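Local coordinates for designed protein (Trypanosoma brucei, PDB 6IEV), which adopts a thioredoxin-like fold and is a designed protein studied for the likely role of partially buried hydrophobic side chains in high-temperature stability, at the interface of chains A and B. Sequence-based numbering; all coordinates share one arbitrary frame. Chains: chain A/B, Designed protein.

The interface of chains A and B. Residues chain A 62-63, 66, 116; chain B 24-26, 30.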
ATOM      1  N   LYS A  62      12.886  -5.552   0.763  1.00 44.79           N
ATOM      2  CA  LYS A  62      11.913  -6.391   1.457  1.00 45.99           C
ATOM      3  C   LYS A  62      10.893  -6.965   0.483  1.00 46.38           C
ATOM      4  O   LYS A  62      10.484  -8.123   0.621  1.00 50.58           O
ATOM      5  CB  LYS A  62      11.200  -5.603   2.561  1.00 42.19           C
ATOM      6  CG  LYS A  62      12.099  -5.099   3.688  1.00 46.20           C
ATOM      7  CD  LYS A  62      12.504  -6.244   4.586  1.00 62.37           C
ATOM      8  CE  LYS A  62      11.325  -6.751   5.419  1.00 69.16           C
ATOM      9  NZ  LYS A  62      11.313  -8.243   5.526  1.00 60.03           N
ATOM     10  N   LEU A  63      10.479  -6.178  -0.524  1.00 42.75           N
ATOM     11  CA  LEU A  63       9.494  -6.690  -1.479  1.00 46.12           C
ATOM     12  C   LEU A  63      10.050  -7.839  -2.307  1.00 55.84           C
ATOM     13  O   LEU A  63       9.293  -8.724  -2.729  1.00 61.29           O
ATOM     14  CB  LEU A  63       9.010  -5.573  -2.404  1.00 49.11           C
ATOM     15  CG  LEU A  63       8.109  -5.953  -3.598  1.00 53.54           C
ATOM     16  CD1 LEU A  63       7.022  -4.926  -3.796  1.00 57.67           C
ATOM     17  CD2 LEU A  63       8.910  -6.083  -4.883  1.00 49.28           C
ATOM     18  N   VAL A  66       9.457 -11.649  -1.031  1.00 55.98           N
ATOM     19  CA  VAL A  66       8.209 -12.363  -1.267  1.00 62.62           C
ATOM     20  C   VAL A  66       8.044 -12.766  -2.728  1.00 64.03           C
ATOM     21  O   VAL A  66       7.034 -13.394  -3.073  1.00 62.86           O
ATOM     22  CB  VAL A  66       6.996 -11.532  -0.797  1.00 63.21           C
ATOM     23  CG1 VAL A  66       7.227 -11.039   0.635  1.00 64.46           C
ATOM     24  CG2 VAL A  66       6.729 -10.389  -1.747  1.00 61.48           C
ATOM     25  N   ARG A 116       3.579  -3.399  -5.260  1.00 34.42           N
ATOM     26  CA  ARG A 116       3.280  -4.782  -4.873  1.00 32.79           C
ATOM     27  C   ARG A 116       2.035  -5.294  -5.582  1.00 33.65           C
ATOM     28  O   ARG A 116       2.027  -6.399  -6.135  1.00 37.80           O
ATOM     29  CB  ARG A 116       3.097  -4.890  -3.362  1.00 43.96           C
ATOM     30  CG  ARG A 116       2.551  -6.243  -2.899  1.00 49.91           C
ATOM     31  CD  ARG A 116       3.607  -7.344  -2.966  1.00 56.15           C
ATOM     32  NE  ARG A 116       2.992  -8.643  -2.728  1.00 64.36           N
ATOM     33  CZ  ARG A 116       2.751  -9.158  -1.524  1.00 61.24           C
ATOM     34  NH1 ARG A 116       3.091  -8.494  -0.420  1.00 53.02           N
ATOM     35  NH2 ARG A 116       2.171 -10.348  -1.432  1.00 56.69           N
TER
ATOM     36  N   VAL B  24       0.798 -12.868   1.416  1.00 45.03           N
ATOM     37  CA  VAL B  24       2.147 -12.935   1.981  1.00 42.69           C
ATOM     38  C   VAL B  24       2.630 -11.537   2.343  1.00 44.45           C
ATOM     39  O   VAL B  24       2.634 -10.626   1.504  1.00 43.48           O
ATOM     40  CB  VAL B  24       3.120 -13.609   1.003  1.00 42.24           C
ATOM     41  CG1 VAL B  24       4.545 -13.537   1.545  1.00 40.72           C
ATOM     42  CG2 VAL B  24       2.728 -15.062   0.750  1.00 48.48           C
ATOM     43  N   ILE B  25       3.062 -11.364   3.589  1.00 41.75           N
ATOM     44  CA  ILE B  25       3.454 -10.050   4.095  1.00 37.74           C
ATOM     45  C   ILE B  25       4.932  -9.825   3.805  1.00 39.19           C
ATOM     46  O   ILE B  25       5.780 -10.684   4.106  1.00 42.12           O
ATOM     47  CB  ILE B  25       3.161  -9.937   5.599  1.00 34.13           C
ATOM     48  CG1 ILE B  25       1.659  -9.806   5.819  1.00 31.35           C
ATOM     49  CG2 ILE B  25       3.895  -8.744   6.200  1.00 36.56           C
ATOM     50  CD1 ILE B  25       1.075  -8.533   5.214  1.00 34.37           C
ATOM     51  N   MET B  26       5.249  -8.654   3.248  1.00 36.12           N
ATOM     52  CA  MET B  26       6.630  -8.325   2.917  1.00 36.98           C
ATOM     53  C   MET B  26       7.353  -7.541   4.005  1.00 33.41           C
ATOM     54  O   MET B  26       8.573  -7.382   3.915  1.00 34.80           O
ATOM     55  CB  MET B  26       6.693  -7.544   1.605  1.00 39.25           C
ATOM     56  CG  MET B  26       6.049  -6.161   1.655  1.00 38.52           C
ATOM     57  SD  MET B  26       6.021  -5.383   0.015  1.00 50.02           S
ATOM     58  CE  MET B  26       5.058  -3.887   0.339  1.00 43.17           C
ATOM     59  N   GLU B  30       3.886  -3.126   5.853  1.00 31.59           N
ATOM     60  CA  GLU B  30       2.702  -3.615   5.161  1.00 35.87           C
ATOM     61  C   GLU B  30       1.733  -4.246   6.154  1.00 32.39           C
ATOM     62  O   GLU B  30       0.520  -4.046   6.056  1.00 39.03           O
ATOM     63  CB  GLU B  30       3.086  -4.629   4.074  1.00 35.09           C
ATOM     64  CG  GLU B  30       1.844  -5.152   3.333  1.00 44.99           C
ATOM     65  CD  GLU B  30       2.152  -6.221   2.290  1.00 54.46           C
ATOM     66  OE1 GLU B  30       1.360  -6.363   1.327  1.00 54.87           O
ATOM     67  OE2 GLU B  30       3.169  -6.935   2.447  1.00 58.06           O
TER
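Two helices of chain A, 51-65 with the loop residue just after it and 112-123, receive the short strand 23-24 of chain B, the loop that follows it and the start of helix 28-35. This pairing of copies is not an exact two-fold and may reflect crystal packing rather than a biological oligomer. A:Arg116 reaches the strand end-on: NH1 and NH2 of its guanidinium group both donate to the backbone carbonyl B:Val24 O, at 2.9 Å from NH1 and 3.0 Å from NH2. The acceptor lies close to the guanidinium plane; NH1 comes in nearly along the C=O axis, whereas NH2 meets a lone pair in the carbonyl plane. Both bonds are bent, about 145° and 141° at the hydrogens. A:Arg116 NH1 also faces both carboxylate oxygens of B:Glu30, the salt bridge being 3.3 Å to OE1 and OE2 no farther away, with the two flat groups standing almost perpendicular. OE2 also accepts a nearly straight bond from the backbone N of B:Met26 at 2.8 Å, which ties the loop to its own helix and probably steadies the carboxylate facing the arginine. A:Val66 turns its two branches to different tasks: CG2 lies over one guanidinium face, while CG1 packs 3.6 Å from B:Met26 CA and also touches CG1 of B:Val24. With chi1 at 66° and the rest of the chain straight, the B:Met26 side chain runs obliquely past A:Leu63, bringing SD to 3.8 Å from the leucine CB. Apolar packing thus flanks the polar grip. Helices 51-65 and 112-123, which in the thioredoxin fold pack on the same face of the central sheet, form the chain A side, and the N-terminal strand and helix 28-35 form the chain B side.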